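Local structure of hepatocyte growth factor-regulated tyrosine kinase substrate (Drosophila melanogaster, 1DVP) at residues 163-169 with 185-191; 178-183 with 207-213; 82-87 with 124-128; 40-44 with 76-81. The protein is essential for endosomal membrane invagination and multivesicular body formation, binds ubiquitin, and promotes degradation of active tyrosine kinase receptors. The contacts are given in a common frame with arbitrary orientation. Numbering follows the deposited sequence.

Contact 1 (163-169 with 185-191). With ZN (zinc ion), chain B.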
# COMPACT_ATOMS: atom_id res chain seq x y z
N VAL A 163 -9.52 -3.32 11.56
CA VAL A 163 -8.96 -4.41 12.33
C VAL A 163 -8.00 -5.18 11.47
O VAL A 163 -8.08 -5.14 10.22
CB VAL A 163 -10.06 -5.36 12.94
CG1 VAL A 163 -11.00 -4.55 13.77
CG2 VAL A 163 -10.81 -6.20 11.87
N CYS A 164 -7.03 -5.82 12.10
CA CYS A 164 -6.06 -6.63 11.33
C CYS A 164 -6.79 -7.79 10.63
O CYS A 164 -7.41 -8.56 11.31
CB CYS A 164 -5.02 -7.25 12.23
SG CYS A 164 -4.17 -8.61 11.37
N HIS A 165 -6.64 -7.96 9.29
CA HIS A 165 -7.36 -9.00 8.55
C HIS A 165 -7.21 -10.42 9.14
O HIS A 165 -8.16 -11.21 9.16
CB HIS A 165 -6.85 -9.02 7.09
CG HIS A 165 -7.64 -9.91 6.17
ND1 HIS A 165 -8.96 -9.67 5.84
CD2 HIS A 165 -7.28 -11.02 5.48
CE1 HIS A 165 -9.38 -10.60 5.01
NE2 HIS A 165 -8.38 -11.43 4.77
N ARG A 166 -6.02 -10.73 9.62
CA ARG A 166 -5.80 -12.05 10.14
C ARG A 166 -6.24 -12.29 11.58
O ARG A 166 -7.09 -13.17 11.84
CB ARG A 166 -4.30 -12.46 9.98
CG ARG A 166 -4.00 -13.97 10.30
CD ARG A 166 -2.51 -14.28 10.10
NE ARG A 166 -2.11 -15.71 10.20
CZ ARG A 166 -2.32 -16.64 9.25
NH1 ARG A 166 -2.96 -16.38 8.11
NH2 ARG A 166 -1.78 -17.84 9.40
N CYS A 167 -5.70 -11.50 12.51
CA CYS A 167 -6.02 -11.77 13.92
C CYS A 167 -7.18 -10.97 14.47
O CYS A 167 -7.68 -11.28 15.55
CB CYS A 167 -4.77 -11.56 14.76
SG CYS A 167 -4.33 -9.80 15.10
N ARG A 168 -7.63 -9.97 13.72
CA ARG A 168 -8.72 -9.09 14.08
C ARG A 168 -8.40 -8.09 15.18
O ARG A 168 -9.30 -7.43 15.70
CB ARG A 168 -10.00 -9.87 14.47
CG ARG A 168 -10.35 -11.03 13.51
CD ARG A 168 -10.42 -10.58 12.03
NE ARG A 168 -11.57 -9.76 11.74
CZ ARG A 168 -11.83 -9.24 10.53
NH1 ARG A 168 -10.99 -9.48 9.53
NH2 ARG A 168 -12.90 -8.49 10.33
N VAL A 169 -7.14 -7.93 15.56
CA VAL A 169 -6.88 -6.94 16.62
C VAL A 169 -7.28 -5.53 16.08
O VAL A 169 -7.10 -5.23 14.88
CB VAL A 169 -5.37 -6.95 17.02
CG1 VAL A 169 -4.55 -6.52 15.80
CG2 VAL A 169 -5.10 -6.11 18.23
N GLN A 185 -4.22 -6.86 1.65
CA GLN A 185 -5.01 -6.58 2.88
C GLN A 185 -4.15 -5.83 3.90
O GLN A 185 -2.91 -5.80 3.74
CB GLN A 185 -5.50 -7.89 3.53
CG GLN A 185 -6.82 -8.33 2.91
CD GLN A 185 -7.95 -7.39 3.34
OE1 GLN A 185 -7.80 -6.49 4.25
NE2 GLN A 185 -9.06 -7.58 2.74
N VAL A 186 -4.81 -5.30 4.95
CA VAL A 186 -4.12 -4.55 6.03
C VAL A 186 -4.11 -5.53 7.18
O VAL A 186 -5.07 -6.29 7.35
CB VAL A 186 -4.85 -3.24 6.51
CG1 VAL A 186 -4.65 -2.11 5.47
CG2 VAL A 186 -6.31 -3.50 6.70
N PHE A 187 -2.99 -5.51 7.91
CA PHE A 187 -2.68 -6.36 9.06
C PHE A 187 -1.86 -5.55 10.08
O PHE A 187 -1.30 -4.47 9.75
CB PHE A 187 -1.78 -7.54 8.62
CG PHE A 187 -2.33 -8.36 7.48
CD1 PHE A 187 -2.25 -7.93 6.14
CD2 PHE A 187 -2.92 -9.60 7.73
CE1 PHE A 187 -2.74 -8.72 5.08
CE2 PHE A 187 -3.41 -10.39 6.71
CZ PHE A 187 -3.32 -9.94 5.35
N CYS A 188 -1.80 -6.10 11.29
CA CYS A 188 -0.99 -5.53 12.36
C CYS A 188 0.47 -5.96 12.01
O CYS A 188 0.71 -6.77 11.13
CB CYS A 188 -1.38 -6.11 13.73
SG CYS A 188 -1.07 -7.89 13.89
N GLY A 189 1.42 -5.34 12.67
CA GLY A 189 2.83 -5.62 12.44
C GLY A 189 3.19 -7.07 12.81
O GLY A 189 3.96 -7.68 12.10
N GLN A 190 2.61 -7.63 13.89
CA GLN A 190 2.92 -9.01 14.23
C GLN A 190 2.35 -10.01 13.26
O GLN A 190 2.85 -11.10 13.21
CB GLN A 190 2.46 -9.40 15.66
CG GLN A 190 2.97 -8.44 16.64
CD GLN A 190 2.33 -8.67 17.98
OE1 GLN A 190 2.72 -9.59 18.70
NE2 GLN A 190 1.32 -7.90 18.29
N CYS A 191 1.31 -9.68 12.48
CA CYS A 191 0.87 -10.65 11.47
C CYS A 191 1.58 -10.45 10.11
O CYS A 191 1.28 -11.17 9.18
CB CYS A 191 -0.65 -10.57 11.24
SG CYS A 191 -1.62 -11.30 12.65
ZN ZN B . -2.70 -9.28 13.30

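Contact 2 (178-183 with 207-213). With ZN (zinc ion), chain C; CIT (citric acid), chain D.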
# COMPACT_ATOMS: atom_id res chain seq x y z
N HIS A 178 -0.58 -2.07 8.20
CA HIS A 178 0.51 -2.30 7.27
C HIS A 178 -0.12 -3.13 6.18
O HIS A 178 -0.97 -3.97 6.50
CB HIS A 178 1.63 -3.13 7.91
CG HIS A 178 2.24 -2.52 9.12
ND1 HIS A 178 3.29 -1.61 9.06
CD2 HIS A 178 1.91 -2.64 10.43
CE1 HIS A 178 3.55 -1.18 10.29
NE2 HIS A 178 2.72 -1.79 11.13
N HIS A 179 0.23 -2.90 4.90
CA HIS A 179 -0.33 -3.75 3.87
C HIS A 179 0.62 -4.91 3.51
O HIS A 179 1.87 -4.76 3.49
CB HIS A 179 -0.62 -2.96 2.56
CG HIS A 179 -1.69 -1.93 2.70
ND1 HIS A 179 -1.48 -0.71 3.31
CD2 HIS A 179 -2.99 -1.93 2.30
CE1 HIS A 179 -2.60 -0.00 3.28
NE2 HIS A 179 -3.53 -0.73 2.67
N CYS A 180 0.02 -6.06 3.25
CA CYS A 180 0.75 -7.22 2.76
C CYS A 180 0.92 -6.90 1.25
O CYS A 180 -0.06 -6.64 0.56
CB CYS A 180 -0.11 -8.48 2.83
SG CYS A 180 0.58 -9.94 1.99
N ARG A 181 2.12 -6.99 0.74
CA ARG A 181 2.32 -6.73 -0.69
C ARG A 181 1.83 -7.87 -1.60
O ARG A 181 1.74 -7.66 -2.79
CB ARG A 181 3.80 -6.47 -0.95
CG ARG A 181 4.20 -5.10 -0.66
CD ARG A 181 4.12 -4.74 0.79
NE ARG A 181 4.82 -3.47 0.98
CZ ARG A 181 4.73 -2.68 2.05
NH1 ARG A 181 3.96 -2.96 3.10
NH2 ARG A 181 5.46 -1.56 2.04
N ASN A 182 1.54 -9.07 -1.08
CA ASN A 182 1.03 -10.14 -1.91
C ASN A 182 -0.50 -10.12 -2.05
O ASN A 182 -1.01 -10.33 -3.17
CB ASN A 182 1.41 -11.54 -1.37
CG ASN A 182 1.12 -12.66 -2.38
OD1 ASN A 182 0.44 -13.65 -2.07
ND2 ASN A 182 1.63 -12.49 -3.61
N CYS A 183 -1.25 -9.87 -0.97
CA CYS A 183 -2.73 -9.90 -1.12
C CYS A 183 -3.37 -8.52 -0.99
O CYS A 183 -4.55 -8.37 -1.23
CB CYS A 183 -3.38 -10.86 -0.11
SG CYS A 183 -3.17 -10.45 1.67
N VAL A 207 9.90 -7.95 0.51
CA VAL A 207 8.95 -6.96 0.98
C VAL A 207 8.03 -7.59 2.06
O VAL A 207 7.94 -8.81 2.18
CB VAL A 207 8.10 -6.42 -0.20
CG1 VAL A 207 8.96 -5.59 -1.18
CG2 VAL A 207 7.46 -7.58 -0.94
N ARG A 208 7.30 -6.75 2.80
CA ARG A 208 6.40 -7.23 3.86
C ARG A 208 5.24 -8.09 3.31
O ARG A 208 4.63 -7.69 2.34
CB ARG A 208 5.84 -5.99 4.60
CG ARG A 208 4.76 -6.34 5.64
CD ARG A 208 4.03 -5.11 6.10
NE ARG A 208 4.96 -4.14 6.67
CZ ARG A 208 5.45 -4.18 7.90
NH1 ARG A 208 5.11 -5.15 8.73
NH2 ARG A 208 6.27 -3.24 8.31
N VAL A 209 4.98 -9.29 3.90
CA VAL A 209 3.84 -10.12 3.51
C VAL A 209 3.12 -10.63 4.82
O VAL A 209 3.72 -10.68 5.88
CB VAL A 209 4.25 -11.35 2.68
CG1 VAL A 209 4.77 -10.93 1.29
CG2 VAL A 209 5.35 -12.15 3.37
N CYS A 210 1.86 -11.00 4.73
CA CYS A 210 1.14 -11.53 5.87
C CYS A 210 1.48 -13.05 6.01
O CYS A 210 2.02 -13.70 5.09
CB CYS A 210 -0.37 -11.34 5.68
SG CYS A 210 -1.06 -12.47 4.52
N ASP A 211 1.14 -13.59 7.17
CA ASP A 211 1.40 -14.98 7.48
C ASP A 211 0.73 -15.93 6.51
O ASP A 211 1.36 -16.82 6.04
CB ASP A 211 1.00 -15.27 8.94
CG ASP A 211 2.00 -14.67 9.89
OD1 ASP A 211 3.11 -14.42 9.44
OD2 ASP A 211 1.72 -14.45 11.08
N GLY A 212 -0.54 -15.71 6.20
CA GLY A 212 -1.21 -16.58 5.24
C GLY A 212 -0.50 -16.64 3.89
O GLY A 212 -0.34 -17.72 3.32
N CYS A 213 -0.10 -15.46 3.37
CA CYS A 213 0.62 -15.37 2.07
C CYS A 213 2.02 -15.97 2.16
O CYS A 213 2.44 -16.66 1.27
CB CYS A 213 0.71 -13.89 1.59
SG CYS A 213 -0.90 -13.34 0.96
ZN ZN C . -1.13 -11.43 2.34
C1 CIT D . 6.54 1.30 4.73
O1 CIT D . 7.45 0.57 5.23
O2 CIT D . 6.83 1.59 3.38
C2 CIT D . 5.15 1.87 5.36
C3 CIT D . 4.06 0.89 4.89
O7 CIT D . 3.93 0.76 3.47
C4 CIT D . 2.59 1.14 5.27
C5 CIT D . 1.68 0.13 4.64
O3 CIT D . 2.00 -1.03 4.29
O4 CIT D . 0.44 0.60 4.41
C6 CIT D . 4.40 -0.38 5.76
O5 CIT D . 4.19 -0.47 6.93
O6 CIT D . 4.91 -1.44 5.26

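Contact 3 (82-87 with 124-128)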
# COMPACT_ATOMS: atom_id res chain seq x y z
N PHE A 82 -4.11 -21.07 -28.86
CA PHE A 82 -5.12 -22.11 -28.74
C PHE A 82 -5.88 -22.45 -30.01
O PHE A 82 -7.06 -22.13 -30.18
CB PHE A 82 -6.10 -21.74 -27.61
CG PHE A 82 -5.43 -21.50 -26.29
CD1 PHE A 82 -5.53 -20.27 -25.65
CD2 PHE A 82 -4.65 -22.49 -25.69
CE1 PHE A 82 -4.87 -20.04 -24.44
CE2 PHE A 82 -3.99 -22.27 -24.48
CZ PHE A 82 -4.09 -21.05 -23.85
N THR A 83 -5.17 -23.09 -30.93
CA THR A 83 -5.78 -23.52 -32.16
C THR A 83 -5.76 -25.04 -32.07
O THR A 83 -5.15 -25.64 -31.18
CB THR A 83 -4.97 -23.10 -33.41
OG1 THR A 83 -3.66 -23.68 -33.37
CG2 THR A 83 -4.87 -21.60 -33.50
N LYS A 84 -6.44 -25.65 -33.03
CA LYS A 84 -6.53 -27.08 -33.15
C LYS A 84 -5.14 -27.70 -33.21
O LYS A 84 -4.78 -28.53 -32.37
CB LYS A 84 -7.31 -27.38 -34.43
CG LYS A 84 -7.13 -26.29 -35.53
CD LYS A 84 -5.69 -26.21 -36.07
CE LYS A 84 -5.51 -25.17 -37.16
NZ LYS A 84 -5.65 -23.75 -36.70
N GLU A 85 -4.34 -27.28 -34.19
CA GLU A 85 -3.03 -27.86 -34.32
C GLU A 85 -2.21 -27.67 -33.05
O GLU A 85 -1.75 -28.64 -32.47
CB GLU A 85 -2.31 -27.32 -35.58
CG GLU A 85 -2.34 -25.83 -35.81
CD GLU A 85 -1.89 -25.44 -37.23
OE1 GLU A 85 -0.94 -26.08 -37.76
OE2 GLU A 85 -2.48 -24.50 -37.82
N ASN A 86 -2.05 -26.43 -32.59
CA ASN A 86 -1.27 -26.18 -31.38
C ASN A 86 -1.66 -27.03 -30.17
O ASN A 86 -0.80 -27.49 -29.42
CB ASN A 86 -1.31 -24.71 -31.04
CG ASN A 86 -0.54 -23.88 -32.02
OD1 ASN A 86 0.53 -24.29 -32.48
ND2 ASN A 86 -1.06 -22.70 -32.34
N CYS A 87 -2.95 -27.25 -29.97
CA CYS A 87 -3.37 -28.04 -28.83
C CYS A 87 -2.98 -29.49 -29.04
O CYS A 87 -2.66 -30.21 -28.10
CB CYS A 87 -4.88 -27.93 -28.63
SG CYS A 87 -5.39 -26.28 -28.15
N GLN A 124 -11.66 -23.99 -26.71
CA GLN A 124 -12.24 -25.26 -26.24
C GLN A 124 -11.45 -26.49 -26.75
O GLN A 124 -11.57 -27.60 -26.22
CB GLN A 124 -13.71 -25.33 -26.68
CG GLN A 124 -14.02 -26.29 -27.83
CD GLN A 124 -14.59 -27.62 -27.33
OE1 GLN A 124 -15.05 -28.46 -28.12
NE2 GLN A 124 -14.57 -27.81 -26.01
N ALA A 125 -10.64 -26.26 -27.78
CA ALA A 125 -9.78 -27.30 -28.35
C ALA A 125 -8.88 -27.77 -27.22
O ALA A 125 -8.30 -28.86 -27.26
CB ALA A 125 -8.94 -26.72 -29.47
N ILE A 126 -8.76 -26.91 -26.20
CA ILE A 126 -7.96 -27.20 -25.02
C ILE A 126 -8.74 -28.17 -24.16
O ILE A 126 -8.19 -29.20 -23.77
CB ILE A 126 -7.70 -25.92 -24.18
CG1 ILE A 126 -7.79 -24.67 -25.05
CG2 ILE A 126 -6.31 -25.99 -23.56
CD1 ILE A 126 -7.80 -23.40 -24.26
N LYS A 127 -10.00 -27.85 -23.86
CA LYS A 127 -10.84 -28.73 -23.03
C LYS A 127 -10.93 -30.14 -23.57
O LYS A 127 -10.96 -31.11 -22.82
CB LYS A 127 -12.26 -28.18 -22.91
CG LYS A 127 -13.22 -29.12 -22.18
CD LYS A 127 -14.56 -28.44 -21.83
CE LYS A 127 -15.42 -28.11 -23.04
NZ LYS A 127 -16.05 -29.33 -23.62
N ASP A 128 -10.95 -30.26 -24.90
CA ASP A 128 -11.02 -31.56 -25.55
C ASP A 128 -9.70 -32.31 -25.55
O ASP A 128 -9.68 -33.55 -25.39
CB ASP A 128 -11.53 -31.37 -26.96
CG ASP A 128 -12.97 -30.94 -26.98
OD1 ASP A 128 -13.34 -30.15 -27.87
OD2 ASP A 128 -13.75 -31.41 -26.11

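Contact 4 (40-44 with 76-81)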
# COMPACT_ATOMS: atom_id res chain seq x y z
N PRO A 40 2.59 -11.84 -31.82
CA PRO A 40 2.24 -13.06 -31.07
C PRO A 40 2.74 -14.29 -31.85
O PRO A 40 3.16 -15.28 -31.26
CB PRO A 40 0.71 -12.99 -31.02
CG PRO A 40 0.46 -11.50 -30.91
CD PRO A 40 1.42 -10.94 -31.93
N LYS A 41 2.72 -14.21 -33.17
CA LYS A 41 3.17 -15.34 -33.98
C LYS A 41 4.64 -15.57 -33.88
O LYS A 41 5.08 -16.70 -33.67
CB LYS A 41 2.80 -15.13 -35.44
CG LYS A 41 2.70 -16.44 -36.20
CD LYS A 41 1.76 -16.29 -37.38
CE LYS A 41 2.40 -15.47 -38.43
NZ LYS A 41 3.57 -16.23 -38.94
N ASN A 42 5.41 -14.51 -34.04
CA ASN A 42 6.86 -14.63 -33.97
C ASN A 42 7.29 -15.06 -32.55
O ASN A 42 8.20 -15.88 -32.38
CB ASN A 42 7.51 -13.30 -34.39
CG ASN A 42 7.51 -13.09 -35.92
OD1 ASN A 42 7.72 -11.98 -36.42
ND2 ASN A 42 7.26 -14.16 -36.65
N ALA A 43 6.63 -14.51 -31.53
CA ALA A 43 6.97 -14.87 -30.16
C ALA A 43 6.71 -16.33 -29.91
O ALA A 43 7.55 -17.04 -29.36
CB ALA A 43 6.20 -14.05 -29.19
N PHE A 44 5.53 -16.80 -30.33
CA PHE A 44 5.17 -18.18 -30.09
C PHE A 44 6.04 -19.20 -30.82
O PHE A 44 6.24 -20.30 -30.31
CB PHE A 44 3.70 -18.42 -30.42
CG PHE A 44 3.22 -19.79 -30.02
CD1 PHE A 44 3.60 -20.33 -28.80
CD2 PHE A 44 2.36 -20.52 -30.85
CE1 PHE A 44 3.12 -21.57 -28.41
CE2 PHE A 44 1.88 -21.76 -30.45
CZ PHE A 44 2.26 -22.29 -29.22
N PRO A 76 -4.66 -11.34 -28.29
CA PRO A 76 -3.71 -11.51 -29.40
C PRO A 76 -2.89 -12.82 -29.28
O PRO A 76 -2.61 -13.50 -30.27
CB PRO A 76 -2.84 -10.26 -29.28
CG PRO A 76 -3.79 -9.23 -28.79
CD PRO A 76 -4.56 -9.99 -27.72
N VAL A 77 -2.54 -13.18 -28.04
CA VAL A 77 -1.78 -14.38 -27.78
C VAL A 77 -2.69 -15.62 -27.74
O VAL A 77 -2.35 -16.66 -28.26
CB VAL A 77 -0.96 -14.23 -26.45
CG1 VAL A 77 -0.48 -15.57 -25.94
CG2 VAL A 77 0.23 -13.31 -26.71
N HIS A 78 -3.86 -15.48 -27.12
CA HIS A 78 -4.79 -16.59 -27.01
C HIS A 78 -5.19 -17.14 -28.37
O HIS A 78 -5.30 -18.35 -28.56
CB HIS A 78 -6.03 -16.14 -26.24
CG HIS A 78 -5.72 -15.63 -24.86
ND1 HIS A 78 -6.64 -14.93 -24.10
CD2 HIS A 78 -4.61 -15.74 -24.09
CE1 HIS A 78 -6.10 -14.64 -22.93
NE2 HIS A 78 -4.87 -15.11 -22.90
N GLU A 79 -5.39 -16.25 -29.32
CA GLU A 79 -5.79 -16.68 -30.65
C GLU A 79 -4.65 -17.33 -31.40
O GLU A 79 -4.88 -18.28 -32.16
CB GLU A 79 -6.33 -15.47 -31.40
CG GLU A 79 -7.63 -15.00 -30.81
CD GLU A 79 -7.94 -13.55 -31.11
OE1 GLU A 79 -8.93 -13.04 -30.53
OE2 GLU A 79 -7.21 -12.92 -31.92
N GLU A 80 -3.43 -16.85 -31.18
CA GLU A 80 -2.27 -17.41 -31.84
C GLU A 80 -2.00 -18.79 -31.30
O GLU A 80 -1.67 -19.70 -32.05
CB GLU A 80 -1.02 -16.57 -31.59
CG GLU A 80 0.28 -17.28 -32.00
CD GLU A 80 0.47 -17.34 -33.51
OE1 GLU A 80 1.14 -18.26 -34.02
OE2 GLU A 80 -0.05 -16.44 -34.20
N VAL A 81 -2.15 -18.92 -29.99
CA VAL A 81 -1.87 -20.16 -29.28
C VAL A 81 -2.87 -21.33 -29.28
O VAL A 81 -2.51 -22.45 -29.65
CB VAL A 81 -1.52 -19.83 -27.80
CG1 VAL A 81 -1.39 -21.10 -27.00
CG2 VAL A 81 -0.22 -19.02 -27.73
O HOH W 1 3.92 -19.11 -34.07

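Contact 1 (163-169 with 185-191)
This contact is a four-cysteine zinc site that joins two CxxC turns in the FYVE zinc finger, one in segment 163-169 and the other in segment 185-191. Each turn supplies two thiolates: the ion lies 2.5 Å from Cys164 SG, 2.5 Å from Cys167 SG, 2.2 Å from Cys188 SG and 2.4 Å from Cys191 SG. Backbone amides hold the sulfurs in place, as expected of a zinc knuckle. Cys164 SG accepts from Cys167 N in its own turn (3.5 Å) and from Cys188 N across the contact (3.5 Å), while Cys167 SG accepts from Val169 N at 3.4 Å. A shorter bond, His165 N to Val186 O at 3.0 Å, ties the loop to the strand where the CA atoms of Cys164 and Phe187 are 4.1 Å apart. Gln185 CG sits 3.7 Å from the centroid of the His165 ring, 8° off its normal, and His165 CB lies over a face of the Phe187 ring at 4.1 Å from the centroid; both are CH-pi contacts. Val169 CG1 meets Cys188 CB at 3.8 Å. Strand 186-187 pairs antiparallel with strand 178-179 through Phe187 and His178, the Phe187 side chain reaches Cys180 and Cys210 of the second zinc site, and the Cys191 backbone bonds to Asp211 at the start of helix 211-219.

Contact 2 (178-183 with 207-213)
Segments 178-183 and 207-213 meet at a zinc ion at one end and a basic pocket at the other, and side-chain conformations fit both roles. Cys180 (t), Cys183 (p), Cys210 (p) and Cys213 (m) all bring their sulfurs to the metal, with SG 2.3, 2.4, 2.4 and 2.4 Å from ZN. With chi1 at 75°, Cys210 SG also caps helix 211-219, accepting from Cys213 N at 3.3 Å, while Cys210 N donates to Cys180 SG at 3.2 Å. Between the two ends, Arg181 N bonds to Arg208 O (3.1 Å, 174°). Arg208 starts extended (t, t) and then bends at chi3 (m), which lays its guanidinium flat on the His178 ring, centres 4.1 Å apart and planes at 28°. Arg181 bends back at chi1 (m) and chi2 (p), so that its NH1 reaches His179 O at 2.8 Å. The arginines come close, Arg181 NH1 3.9 Å from Arg208 NE, and both donate to citrate O6, Arg181 NH1 at 2.8 Å and Arg208 NE at 3.0 Å. His178 ND1 to O5, His179 ND1 to O4 and His179 N to O3, each 2.6 Å, add to the grip. The His179 ring also stacks on Trp158 of the second subunit. This is the basic R(R/K)HHCR site of FYVE domains, the family's phosphatidylinositol 3-phosphate pocket; the citrate, probably from the crystallisation liquor, is consistent with an anion-binding role here.

Contact 3 (82-87 with 124-128)
One bump in this contact is the delta methyl of Ile126, which presses on a face of the Phe82 ring: CD1 stands 3.8 Å from the ring centroid, 21° off the normal, and 3.6 Å from Phe82 CD2, a CH-pi contact. Phe82 turns its CA-to-CB bond toward 124-128, and one ring face receives CD1. A second bump is the Ala125 methyl. It enters a shallow hollow formed by Thr83 O, Lys84 CA and Cys87 SG, respectively 4.3, 4.4 and 3.8 Å from Ala125 CB. The small residue permits a close approach, with Lys84 CA only 5.8 Å from Ala125 CA. Both elements are helix starts in the right-handed superhelix of the VHS domain, where 82-87 leads into helix 84-96 and 124-128 into the last VHS helix, 125-135. The N-cap of the former is Thr83, whose OG1 accepts from Asn86 N at 3.3 Å. One turn on, Cys87 fills the space between the two bumps: its CB lies 3.8 Å from Ala125 O, and its SG is 3.9 Å from Ile126 N and 4.2 Å from Ile126 CG1. The seam, 213 Å² summed over both sides, rests on van der Waals contact of mainly apolar side chains with some backbone atoms. Behind it the Phe82 ring meets Trp113 edge-to-face and touches the ring of Phe117, while Asn86 turns instead to Phe44 and Lys48 of helix 40-51.

Contact 4 (40-44 with 76-81)
Two helices of the VHS superhelix cross here, the start of helix 40-51 against helix 74-81, with short-segment axes 9.5 Å apart at closest approach and a crossing angle of -59°. Pro40, the first residue, directs its CA-to-CB bond toward the partner and makes the nearest backbone approach, 5.4 Å between its CA and that of Val77. Its CB lies 3.4 Å from Pro76 O and 4.3 Å from Val77 CG2, and its CG is 3.9 Å from Pro76 CB, so two proline rings pack together at the solvent edge. One turn further along the partner helix, Glu80 lays its aliphatic part against Pro40, with Glu80 CG 3.6 Å from Pro40 O and Glu80 CB 4.0 Å from Pro40 CB. Lys41 follows; its CG is 3.2 Å from Glu80 OE1, whereas its NZ leads away, 5.9 Å from that OE1. Asn42 and Ala43 face elsewhere, the latter onto Ile33 of helix 23-34. One turn after Pro40, Phe44 (t) swings its ring inward toward the domain interior, where Phe90 of helix 84-96 also meets it. Its CB touches Glu80 CG at 3.9 Å, and Val81 CG2 sits over one ring face, 4.1 Å from the centroid and 5° off the normal, a CH-pi contact. At the outer edge a water bridges the helices, donating to Lys41 O at 2.7 Å and to Glu80 OE1 at 2.9 Å.

Overall arrangement
The four contacts form two touching pairs in two domains. Contacts 1 and 2, centres 10 Å apart, interleave along the chain and share the sheet of strands 178-179 and 186-187, bonded through Phe187 N and His178 O at 2.9 Å. Contact 4 precedes contact 3 along the VHS helices, centres 13 Å apart, joined where Asn86 packs on Val81 and Phe44. Between the pairs the centres lie about 34 to 44 Å apart. All four are partly buried; contacts 1, 3 and 4 reach exposed residues at their edges, contact 2 does not. Zinc and amide-to-sulfur bonds organise the finger, methyl-on-ring packing the helices. Contact 2 alone adds a charged, ligand-holding surface and reaches the second subunit.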